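Local coordinates for protein C alpha-dehydrogenase (Sphingobium sp. SYK-6, PDB 4YAG) that oxidises the Calpha hydroxyl of lignin beta-aryl ethers as an NAD-dependent short-chain dehydrogenase/reductase, at residues 231-234 and 235-239; 39-42 and 43-46; 165-168 and 169-172. All coordinates share one frame; numbering follows the deposited sequence.

How the contacts relate
All three contacts are short helical segments of about two turns in a Rossmann-fold subunit, none touching another. Contact 2, on helix 39-51, meets NADH directly: H41 binds its adenosine ribose. The side chain of P231 in contact 1 is about 6 Å from the NADH, and V234 packs on I17 and I191 of its site. In contact 3 the side chain of V165 is about 8 Å from the NADH, on the helix carrying the NADH-binding residues Y158 and K162. Centres of contacts 1 and 2 are about 20 Å apart, of 1 and 3 about 21 Å; contacts 2 and 3 lie on opposite sides of the chain's centre, about 30 Å apart. Contact 3 alone reaches the second subunit.

Contact 1 of 3, residues 231-234 and 235-239; sequences PTEV and GDMIV
M237 lays its terminal methyl obliquely against E233, one turn earlier on helix 231-244, with CE of M237 4.0 Å from CG of E233. Both chains run extended beyond CG. E233 starts with CG anti to its backbone N (chi1 -177°), whereas M237 has CG beside its own N (chi1 -63°), and the extended M237 chain brings its terminal methyl to the glutamate stem. CE of M237 touches the CG methylene, with OE2 of E233 hardly farther at 4.1 Å; no polar bond is formed. Nearer the backbone, CG of M237 also lies 3.4 Å from O of E233, the carbonyl that accepts the M237 N-H at 3.2 Å.

Backbone bonds of the same i to i+4 kind join G235 N to P231 O at 2.9 Å, D236 N to T232 O, and I238 N to V234 O. CG1 of I238 lies 3.5 Å from V234 O. On the buried side, V234 and I238 pack on L186 of strand 181-187, while D236 OD1 forms a salt bridge with R24. The arrangement is that of an amphipathic helix flanking the parallel sheet of a Rossmann fold, its inner face packed along helix 16-27, I238 on I21 and V234 reaching the NADH-binding residues I17 and I191.

Contact 2 of 3, residues 39-42 and 43-46; sequences QDHL and DEAR. With NAI (1,4-dihydronicotinamide adenine dinucleotide), chain C.
D43 folds back over the preceding turn of helix 39-51 to meet Q39. Its CB lies 3.6 Å from O of Q39, the carbonyl that accepts D43 N. CG stands beside the backbone N (chi1 -68°), which brings the carboxylate close to that same carbonyl. OD2 runs alongside CG of Q39, and OD1 takes a hydrogen bond from Q39 NE2 at 2.9 Å. The amide nitrogen comes from above the carboxylate plane, the two flat groups turned 35° apart, while OD1 stays near the plane of the amide. Q39 gets there by a bend at chi2. R46 NH1 also forms a salt bridge with OD1 of D43, though the 2.5 Å distance is implausibly short and its detail doubtful; CG of D43 sits in plane at the guanidinium edge. An alanine here would remove this shared acceptor, and would probably leave the Q39 amide freer to turn and the R46 guanidinium without its carboxylate.

A second side of the helix faces the cofactor: H41 ND1 gives a nearly straight bond (162°) to O3B of NAI at 2.8 Å, while its NE2 bonds to E197. E44, in salt bridge with R194, shares a water with D40, whose other oxygen pairs with R38. L42 and A45 turn inward, onto D36 and L34 of strand 31-36, and L42 also onto T60 and R62 of strand 58-62, seating this helix in its beta-alpha-beta unit.

Contact 3 of 3, residues 165-168 and 169-172; sequences VITL and TETI
E170 lies alongside I166, the two side chains pointing the same way, with OE2 of E170 3.9 Å from CG2 of I166. The glutamate chain is extended beyond CG, and its CG passes 3.3 Å from O of I166, the acceptor of its own N-H. At the tip, OE1 of E170 takes a hydrogen bond from a water that also bonds T167 OG1, so a single water spans one turn of helix 156-177. OE2 bonds to the hydroxyl of Y248 and forms a salt bridge with R262 of the second subunit.

T167 and T171 meet obliquely through their methyls, CG2 to CG2 at 4.0 Å. L168 and I172 also cross at a slant, CD1 of L168 reaching CG2 of I172; L168 packs on I120 and I123 of helix 105-133 and on W108 of the second subunit.

Two threonine hydroxyls return to backbone carbonyls. T169 OG1, beside its own N (chi1 -53°), donates to V165 O at 2.8 Å, while T169 N reaches that oxygen from the opposite face of the carbonyl plane. T171 OG1, placed between the backbone N and the carbonyl carbon (chi1 67°), donates to L168 O at 3.0 Å from above its plane, on the same face as I172 N. T169 OG1 has a further partner in N141 ND2.

The chemistry is therefore that of buried turns in which two threonine hydroxyls donate to their own helix's carbonyls, while the carboxylate, among tyrosine, arginine and water at the subunit interface, is probably stabilised in its charged form.

Contact 1 of 3, residues 231-234 and 235-239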
ATOM      1  N   PRO A 231      -2.424  26.378   0.316  1.00 14.09           N
ATOM      2  CA  PRO A 231      -3.421  25.428   0.805  1.00 14.08           C
ATOM      3  C   PRO A 231      -4.874  25.835   0.540  1.00 14.20           C
ATOM      4  O   PRO A 231      -5.687  24.936   0.305  1.00 13.41           O
ATOM      5  CB  PRO A 231      -3.112  25.355   2.301  1.00 17.88           C
ATOM      6  CG  PRO A 231      -1.654  25.590   2.372  1.00 15.42           C
ATOM      7  CD  PRO A 231      -1.336  26.585   1.294  1.00 15.10           C
ATOM      8  N   THR A 232      -5.220  27.118   0.548  1.00 13.66           N
ATOM      9  CA  THR A 232      -6.631  27.473   0.335  1.00 13.52           C
ATOM     10  C   THR A 232      -7.074  27.173  -1.109  1.00 15.52           C
ATOM     11  O   THR A 232      -8.250  26.893  -1.349  1.00 14.88           O
ATOM     12  CB  THR A 232      -6.941  28.919   0.687  1.00 16.03           C
ATOM     13  OG1 THR A 232      -5.995  29.781   0.056  1.00 17.66           O
ATOM     14  CG2 THR A 232      -6.867  29.126   2.208  1.00 18.83           C
ATOM     15  N   GLU A 233      -6.141  27.231  -2.054  1.00 14.67           N
ATOM     16  CA  GLU A 233      -6.459  26.846  -3.427  1.00 15.76           C
ATOM     17  C   GLU A 233      -6.810  25.366  -3.496  1.00 14.89           C
ATOM     18  O   GLU A 233      -7.775  24.979  -4.156  1.00 16.04           O
ATOM     19  CB  GLU A 233      -5.320  27.161  -4.390  1.00 16.16           C
ATOM     20  CG  GLU A 233      -5.713  26.809  -5.834  1.00 25.98           C
ATOM     21  CD  GLU A 233      -4.771  27.321  -6.915  1.00 34.67           C
ATOM     22  OE1 GLU A 233      -3.713  27.926  -6.609  1.00 24.80           O
ATOM     23  OE2 GLU A 233      -5.119  27.102  -8.099  1.00 31.81           O
ATOM     24  N   VAL A 234      -6.063  24.538  -2.773  1.00 12.08           N
ATOM     25  CA  VAL A 234      -6.383  23.120  -2.685  1.00 11.37           C
ATOM     26  C   VAL A 234      -7.737  22.952  -1.975  1.00 12.46           C
ATOM     27  O   VAL A 234      -8.566  22.116  -2.352  1.00 12.37           O
ATOM     28  CB  VAL A 234      -5.287  22.325  -1.950  1.00 12.35           C
ATOM     29  CG1 VAL A 234      -5.618  20.855  -1.941  1.00 14.33           C
ATOM     30  CG2 VAL A 234      -3.927  22.544  -2.612  1.00 13.79           C
ATOM     31  N   GLY A 235      -7.973  23.758  -0.943  1.00 11.85           N
ATOM     32  CA  GLY A 235      -9.232  23.695  -0.230  1.00 11.36           C
ATOM     33  C   GLY A 235     -10.419  23.899  -1.155  1.00 13.20           C
ATOM     34  O   GLY A 235     -11.425  23.192  -1.036  1.00 12.99           O
ATOM     35  N   ASP A 236     -10.308  24.841  -2.076  1.00 13.55           N
ATOM     36  CA  ASP A 236     -11.416  25.116  -2.987  1.00 14.85           C
ATOM     37  C   ASP A 236     -11.622  23.959  -3.954  1.00 15.20           C
ATOM     38  O   ASP A 236     -12.757  23.649  -4.318  1.00 14.13           O
ATOM     39  CB  ASP A 236     -11.208  26.435  -3.717  1.00 14.14           C
ATOM     40  CG  ASP A 236     -11.593  27.621  -2.859  1.00 18.89           C
ATOM     41  OD1 ASP A 236     -12.451  27.447  -1.949  1.00 19.45           O
ATOM     42  OD2 ASP A 236     -11.054  28.721  -3.101  1.00 22.94           O
ATOM     43  N   MET A 237     -10.542  23.315  -4.368  1.00 11.85           N
ATOM     44  CA  MET A 237     -10.675  22.119  -5.207  1.00 11.54           C
ATOM     45  C   MET A 237     -11.433  21.035  -4.479  1.00 11.57           C
ATOM     46  O   MET A 237     -12.167  20.250  -5.091  1.00 13.93           O
ATOM     47  CB  MET A 237      -9.312  21.568  -5.610  1.00 11.31           C
ATOM     48  CG  MET A 237      -8.473  22.496  -6.447  1.00 12.52           C
ATOM     49  SD  MET A 237      -6.883  21.761  -6.824  1.00 17.50           S
ATOM     50  CE  MET A 237      -6.030  23.174  -7.518  1.00 25.12           C
ATOM     51  N   ILE A 238     -11.173  20.903  -3.182  1.00 10.70           N
ATOM     52  CA  ILE A 238     -11.846  19.920  -2.363  1.00 10.30           C
ATOM     53  C   ILE A 238     -13.324  20.275  -2.127  1.00 12.62           C
ATOM     54  O   ILE A 238     -14.178  19.381  -2.130  1.00 13.52           O
ATOM     55  CB  ILE A 238     -11.058  19.661  -1.036  1.00 11.93           C
ATOM     56  CG1 ILE A 238      -9.734  18.973  -1.368  1.00 12.70           C
ATOM     57  CG2 ILE A 238     -11.863  18.851  -0.043  1.00 11.49           C
ATOM     58  CD1 ILE A 238      -9.906  17.688  -2.162  1.00 12.45           C
ATOM     59  N   VAL A 239     -13.650  21.550  -1.942  1.00 12.56           N
ATOM     60  CA  VAL A 239     -15.054  21.965  -1.890  1.00 12.25           C
ATOM     61  C   VAL A 239     -15.742  21.463  -3.167  1.00 12.92           C
ATOM     62  O   VAL A 239     -16.803  20.820  -3.086  1.00 13.42           O
ATOM     63  CB  VAL A 239     -15.187  23.494  -1.758  1.00 14.23           C
ATOM     64  CG1 VAL A 239     -16.601  23.968  -2.050  1.00 16.44           C
ATOM     65  CG2 VAL A 239     -14.739  23.939  -0.361  1.00 16.69           C
TER

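Contact 2 of 3, residues 39-42 and 43-46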
ATOM      1  N   GLN A  39       0.194  19.712  19.331  1.00 14.72           N
ATOM      2  CA  GLN A  39      -0.583  20.631  20.149  1.00 16.00           C
ATOM      3  C   GLN A  39      -0.333  22.070  19.738  1.00 16.85           C
ATOM      4  O   GLN A  39      -1.268  22.881  19.748  1.00 17.12           O
ATOM      5  CB  GLN A  39      -0.271  20.467  21.634  1.00 19.11           C
ATOM      6  CG  GLN A  39      -1.228  21.277  22.529  1.00 19.51           C
ATOM      7  CD  GLN A  39      -2.674  20.850  22.374  1.00 27.51           C
ATOM      8  OE1 GLN A  39      -3.038  19.711  22.674  1.00 28.89           O
ATOM      9  NE2 GLN A  39      -3.521  21.773  21.913  1.00 34.86           N
ATOM     10  N   ASP A  40       0.900  22.395  19.365  1.00 16.16           N
ATOM     11  CA  ASP A  40       1.202  23.775  18.979  1.00 16.72           C
ATOM     12  C   ASP A  40       0.488  24.176  17.679  1.00 16.83           C
ATOM     13  O   ASP A  40       0.004  25.313  17.561  1.00 17.94           O
ATOM     14  CB  ASP A  40       2.712  24.055  18.928  1.00 18.56           C
ATOM     15  CG  ASP A  40       3.472  23.132  17.993  1.00 21.28           C
ATOM     16  OD1 ASP A  40       2.967  22.055  17.630  1.00 22.38           O
ATOM     17  OD2 ASP A  40       4.614  23.484  17.633  1.00 25.61           O
ATOM     18  N   HIS A  41       0.394  23.245  16.732  1.00 14.90           N
ATOM     19  CA  HIS A  41      -0.385  23.486  15.525  1.00 14.38           C
ATOM     20  C   HIS A  41      -1.859  23.708  15.881  1.00 17.04           C
ATOM     21  O   HIS A  41      -2.492  24.627  15.359  1.00 14.91           O
ATOM     22  CB  HIS A  41      -0.254  22.331  14.512  1.00 14.31           C
ATOM     23  CG  HIS A  41       1.097  22.230  13.892  1.00 13.45           C
ATOM     24  ND1 HIS A  41       1.389  21.294  12.899  1.00 12.91           N
ATOM     25  CD2 HIS A  41       2.243  22.916  14.068  1.00 14.72           C
ATOM     26  CE1 HIS A  41       2.617  21.432  12.511  1.00 14.85           C
ATOM     27  NE2 HIS A  41       3.190  22.407  13.216  1.00 15.89           N
ATOM     28  N   LEU A  42      -2.414  22.864  16.748  1.00 14.25           N
ATOM     29  CA  LEU A  42      -3.820  23.005  17.146  1.00 14.32           C
ATOM     30  C   LEU A  42      -4.053  24.361  17.802  1.00 15.89           C
ATOM     31  O   LEU A  42      -5.079  25.004  17.540  1.00 16.07           O
ATOM     32  CB  LEU A  42      -4.247  21.899  18.110  1.00 14.61           C
ATOM     33  CG  LEU A  42      -4.336  20.501  17.490  1.00 15.36           C
ATOM     34  CD1 LEU A  42      -4.492  19.435  18.551  1.00 17.08           C
ATOM     35  CD2 LEU A  42      -5.479  20.397  16.512  1.00 13.18           C
ATOM     36  N   ASP A  43      -3.134  24.792  18.659  1.00 17.09           N
ATOM     37  CA  ASP A  43      -3.298  26.074  19.344  1.00 18.31           C
ATOM     38  C   ASP A  43      -3.280  27.243  18.350  1.00 20.30           C
ATOM     39  O   ASP A  43      -4.059  28.205  18.474  1.00 21.13           O
ATOM     40  CB  ASP A  43      -2.213  26.271  20.399  1.00 20.24           C
ATOM     41  CG  ASP A  43      -2.341  25.312  21.576  1.00 28.37           C
ATOM     42  OD1 ASP A  43      -3.418  24.696  21.758  1.00 26.84           O
ATOM     43  OD2 ASP A  43      -1.348  25.193  22.326  1.00 37.41           O
ATOM     44  N   GLU A  44      -2.402  27.156  17.359  1.00 17.91           N
ATOM     45  CA  GLU A  44      -2.300  28.187  16.334  1.00 18.92           C
ATOM     46  C   GLU A  44      -3.565  28.239  15.494  1.00 16.75           C
ATOM     47  O   GLU A  44      -4.011  29.330  15.140  1.00 19.19           O
ATOM     48  CB  GLU A  44      -1.102  27.916  15.421  1.00 20.54           C
ATOM     49  CG  GLU A  44       0.237  28.134  16.090  1.00 23.91           C
ATOM     50  CD  GLU A  44       1.380  27.483  15.339  1.00 32.26           C
ATOM     51  OE1 GLU A  44       1.146  26.911  14.252  1.00 31.48           O
ATOM     52  OE2 GLU A  44       2.513  27.525  15.852  1.00 33.98           O
ATOM     53  N   ALA A  45      -4.107  27.076  15.148  1.00 15.78           N
ATOM     54  CA  ALA A  45      -5.338  27.017  14.372  1.00 15.79           C
ATOM     55  C   ALA A  45      -6.488  27.600  15.183  1.00 17.51           C
ATOM     56  O   ALA A  45      -7.332  28.313  14.648  1.00 20.20           O
ATOM     57  CB  ALA A  45      -5.642  25.592  13.976  1.00 15.74           C
ATOM     58  N   ARG A  46      -6.520  27.284  16.474  1.00 19.32           N
ATOM     59  CA  ARG A  46      -7.545  27.804  17.371  1.00 20.38           C
ATOM     60  C   ARG A  46      -7.501  29.322  17.371  1.00 23.95           C
ATOM     61  O   ARG A  46      -8.521  30.001  17.234  1.00 22.82           O
ATOM     62  CB  ARG A  46      -7.296  27.280  18.784  1.00 27.69           C
ATOM     63  CG  ARG A  46      -8.345  27.635  19.809  1.00 38.64           C
ATOM     64  CD  ARG A  46      -8.046  26.923  21.140  1.00 45.15           C
ATOM     65  NE  ARG A  46      -8.122  25.466  21.011  1.00 43.99           N
ATOM     66  CZ  ARG A  46      -7.095  24.627  21.145  1.00 50.38           C
ATOM     67  NH1 ARG A  46      -5.871  25.056  21.437  1.00 53.87           N
ATOM     68  NH2 ARG A  46      -7.310  23.331  20.997  1.00 53.20           N
TER
HETATM   69  PA  NAI C 500       1.704  19.596   7.234  1.00 12.26           P
HETATM   70  O1A NAI C 500       2.781  18.970   8.076  1.00 13.07           O
HETATM   71  O2A NAI C 500       1.721  21.106   7.109  1.00 12.85           O
HETATM   72  O5B NAI C 500       0.285  19.152   7.746  1.00 12.03           O
HETATM   73  C5B NAI C 500       0.096  17.850   8.219  1.00 11.14           C
HETATM   74  C4B NAI C 500      -0.432  17.913   9.596  1.00 10.90           C
HETATM   75  O4B NAI C 500      -0.716  16.516   9.933  1.00 10.80           O
HETATM   76  C3B NAI C 500       0.462  18.462  10.618  1.00 10.83           C
HETATM   77  O3B NAI C 500      -0.170  19.500  11.396  1.00 13.10           O
HETATM   78  C2B NAI C 500       0.857  17.320  11.417  1.00 11.93           C
HETATM   79  O2B NAI C 500       1.156  17.639  12.784  1.00 14.03           O
HETATM   80  C1B NAI C 500      -0.240  16.362  11.275  1.00 10.04           C
HETATM   81  N9A NAI C 500       0.141  14.997  11.528  1.00 10.64           N
HETATM   82  C8A NAI C 500       1.289  14.341  11.136  1.00 12.31           C
HETATM   83  N7A NAI C 500       1.294  13.090  11.618  1.00 12.13           N
HETATM   84  C5A NAI C 500       0.139  12.887  12.328  1.00 10.98           C
HETATM   85  C6A NAI C 500      -0.424  11.833  13.049  1.00 10.46           C
HETATM   86  N6A NAI C 500       0.292  10.638  13.207  1.00 10.89           N
HETATM   87  N1A NAI C 500      -1.633  11.985  13.646  1.00  9.69           N
HETATM   88  C2A NAI C 500      -2.299  13.160  13.548  1.00 10.71           C
HETATM   89  N3A NAI C 500      -1.802  14.207  12.872  1.00  9.74           N
HETATM   90  C4A NAI C 500      -0.598  14.103  12.266  1.00 10.25           C
HETATM   91  O3  NAI C 500       1.925  18.947   5.803  1.00 11.66           O
HETATM   92  PN  NAI C 500       0.944  18.824   4.530  1.00 11.74           P
HETATM   93  O1N NAI C 500      -0.245  19.773   4.608  1.00 11.47           O
HETATM   94  O2N NAI C 500       1.840  19.055   3.338  1.00 13.42           O
HETATM   95  O5D NAI C 500       0.447  17.297   4.599  1.00 10.97           O
HETATM   96  C5D NAI C 500      -0.917  16.930   4.377  1.00  9.61           C
HETATM   97  C4D NAI C 500      -0.979  15.761   3.462  1.00 11.22           C
HETATM   98  O4D NAI C 500      -0.617  16.219   2.107  1.00 11.28           O
HETATM   99  C3D NAI C 500      -0.056  14.673   3.795  1.00 10.66           C
HETATM  100  O3D NAI C 500      -0.761  13.417   3.714  1.00 11.52           O
HETATM  101  C2D NAI C 500       1.003  14.735   2.790  1.00 11.62           C
HETATM  102  O2D NAI C 500       1.594  13.447   2.580  1.00 12.45           O
HETATM  103  C1D NAI C 500       0.323  15.200   1.595  1.00  9.62           C
HETATM  104  N1N NAI C 500       1.052  15.810   0.546  1.00 11.56           N
HETATM  105  C2N NAI C 500       1.663  17.036   0.655  1.00 11.72           C
HETATM  106  C3N NAI C 500       2.328  17.571  -0.435  1.00 13.40           C
HETATM  107  C7N NAI C 500       2.998  18.900  -0.345  1.00 14.73           C
HETATM  108  O7N NAI C 500       3.725  19.338  -1.262  1.00 15.48           O
HETATM  109  N7N NAI C 500       2.699  19.721   0.826  1.00 14.12           N
HETATM  110  C4N NAI C 500       2.389  16.904  -1.647  1.00 15.07           C
HETATM  111  C5N NAI C 500       1.722  15.698  -1.758  1.00 14.07           C
HETATM  112  C6N NAI C 500       1.056  15.169  -0.681  1.00 13.89           C
HETATM  113  O   HOH W   1      -6.636  20.613  21.586  1.00 27.16           O
HETATM  114  O   HOH W   2       4.398  25.592  15.670  1.00 32.94           O

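Contact 3 of 3, residues 165-168 and 169-172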
ATOM      1  N   VAL A 165      -3.119   4.400  -0.994  1.00  9.73           N
ATOM      2  CA  VAL A 165      -4.250   5.257  -0.664  1.00  8.35           C
ATOM      3  C   VAL A 165      -5.122   5.551  -1.880  1.00 10.52           C
ATOM      4  O   VAL A 165      -6.352   5.640  -1.786  1.00 10.30           O
ATOM      5  CB  VAL A 165      -3.749   6.573  -0.017  1.00 10.78           C
ATOM      6  CG1 VAL A 165      -4.908   7.570   0.170  1.00 11.35           C
ATOM      7  CG2 VAL A 165      -3.106   6.269   1.311  1.00 11.36           C
ATOM      8  N   ILE A 166      -4.497   5.720  -3.038  1.00  9.55           N
ATOM      9  CA  ILE A 166      -5.261   5.945  -4.243  1.00  9.76           C
ATOM     10  C   ILE A 166      -6.175   4.729  -4.510  1.00 10.72           C
ATOM     11  O   ILE A 166      -7.371   4.865  -4.729  1.00 10.71           O
ATOM     12  CB  ILE A 166      -4.333   6.213  -5.445  1.00 10.19           C
ATOM     13  CG1 ILE A 166      -3.548   7.519  -5.234  1.00  9.62           C
ATOM     14  CG2 ILE A 166      -5.147   6.239  -6.723  1.00 12.32           C
ATOM     15  CD1 ILE A 166      -2.416   7.723  -6.240  1.00 11.28           C
ATOM     16  N   THR A 167      -5.591   3.530  -4.487  1.00  9.10           N
ATOM     17  CA  THR A 167      -6.352   2.308  -4.756  1.00 10.05           C
ATOM     18  C   THR A 167      -7.418   2.079  -3.684  1.00 10.12           C
ATOM     19  O   THR A 167      -8.536   1.690  -3.989  1.00 10.82           O
ATOM     20  CB  THR A 167      -5.400   1.124  -4.856  1.00 11.94           C
ATOM     21  OG1 THR A 167      -4.500   1.370  -5.945  1.00 12.73           O
ATOM     22  CG2 THR A 167      -6.146  -0.192  -5.094  1.00 10.65           C
ATOM     23  N   LEU A 168      -7.055   2.302  -2.425  1.00 10.23           N
ATOM     24  CA  LEU A 168      -8.013   2.199  -1.323  1.00 10.70           C
ATOM     25  C   LEU A 168      -9.255   3.017  -1.635  1.00 10.47           C
ATOM     26  O   LEU A 168     -10.392   2.557  -1.485  1.00 11.40           O
ATOM     27  CB  LEU A 168      -7.341   2.688  -0.040  1.00 10.54           C
ATOM     28  CG  LEU A 168      -8.246   2.907   1.180  1.00 13.80           C
ATOM     29  CD1 LEU A 168      -8.795   1.561   1.655  1.00 14.95           C
ATOM     30  CD2 LEU A 168      -7.514   3.626   2.283  1.00 13.06           C
ATOM     31  N   THR A 169      -9.037   4.252  -2.058  1.00  9.18           N
ATOM     32  CA  THR A 169     -10.144   5.173  -2.275  1.00  8.75           C
ATOM     33  C   THR A 169     -11.015   4.687  -3.427  1.00 10.99           C
ATOM     34  O   THR A 169     -12.246   4.696  -3.358  1.00 11.32           O
ATOM     35  CB  THR A 169      -9.649   6.594  -2.546  1.00  9.92           C
ATOM     36  OG1 THR A 169      -8.749   7.001  -1.513  1.00 10.42           O
ATOM     37  CG2 THR A 169     -10.821   7.552  -2.599  1.00 11.07           C
ATOM     38  N   GLU A 170     -10.388   4.234  -4.508  1.00  9.52           N
ATOM     39  CA  GLU A 170     -11.130   3.714  -5.636  1.00  9.81           C
ATOM     40  C   GLU A 170     -11.997   2.513  -5.231  1.00 11.28           C
ATOM     41  O   GLU A 170     -13.172   2.386  -5.614  1.00 13.38           O
ATOM     42  CB  GLU A 170     -10.154   3.238  -6.721  1.00 11.65           C
ATOM     43  CG  GLU A 170      -9.352   4.325  -7.372  1.00 13.20           C
ATOM     44  CD  GLU A 170      -8.234   3.777  -8.271  1.00 16.86           C
ATOM     45  OE1 GLU A 170      -7.907   2.572  -8.170  1.00 16.00           O
ATOM     46  OE2 GLU A 170      -7.694   4.566  -9.083  1.00 14.82           O
ATOM     47  N   THR A 171     -11.419   1.620  -4.448  1.00  9.87           N
ATOM     48  CA  THR A 171     -12.111   0.382  -4.139  1.00 11.83           C
ATOM     49  C   THR A 171     -13.266   0.573  -3.183  1.00 11.05           C
ATOM     50  O   THR A 171     -14.269  -0.141  -3.294  1.00 13.02           O
ATOM     51  CB  THR A 171     -11.140  -0.688  -3.592  1.00 14.98           C
ATOM     52  OG1 THR A 171     -10.628  -0.293  -2.301  1.00 17.32           O
ATOM     53  CG2 THR A 171     -10.019  -0.914  -4.586  1.00 13.57           C
ATOM     54  N   ILE A 172     -13.164   1.514  -2.247  1.00 11.98           N
ATOM     55  CA  ILE A 172     -14.254   1.693  -1.290  1.00 11.24           C
ATOM     56  C   ILE A 172     -15.458   2.419  -1.887  1.00 12.59           C
ATOM     57  O   ILE A 172     -16.516   2.439  -1.266  1.00 12.27           O
ATOM     58  CB  ILE A 172     -13.825   2.438   0.004  1.00 13.36           C
ATOM     59  CG1 ILE A 172     -13.445   3.885  -0.297  1.00 11.73           C
ATOM     60  CG2 ILE A 172     -12.695   1.681   0.712  1.00 15.86           C
ATOM     61  CD1 ILE A 172     -13.090   4.694   0.940  1.00 15.42           C
TER
HETATM   62  O   HOH W   3      -5.637   0.888  -8.371  1.00 14.13           O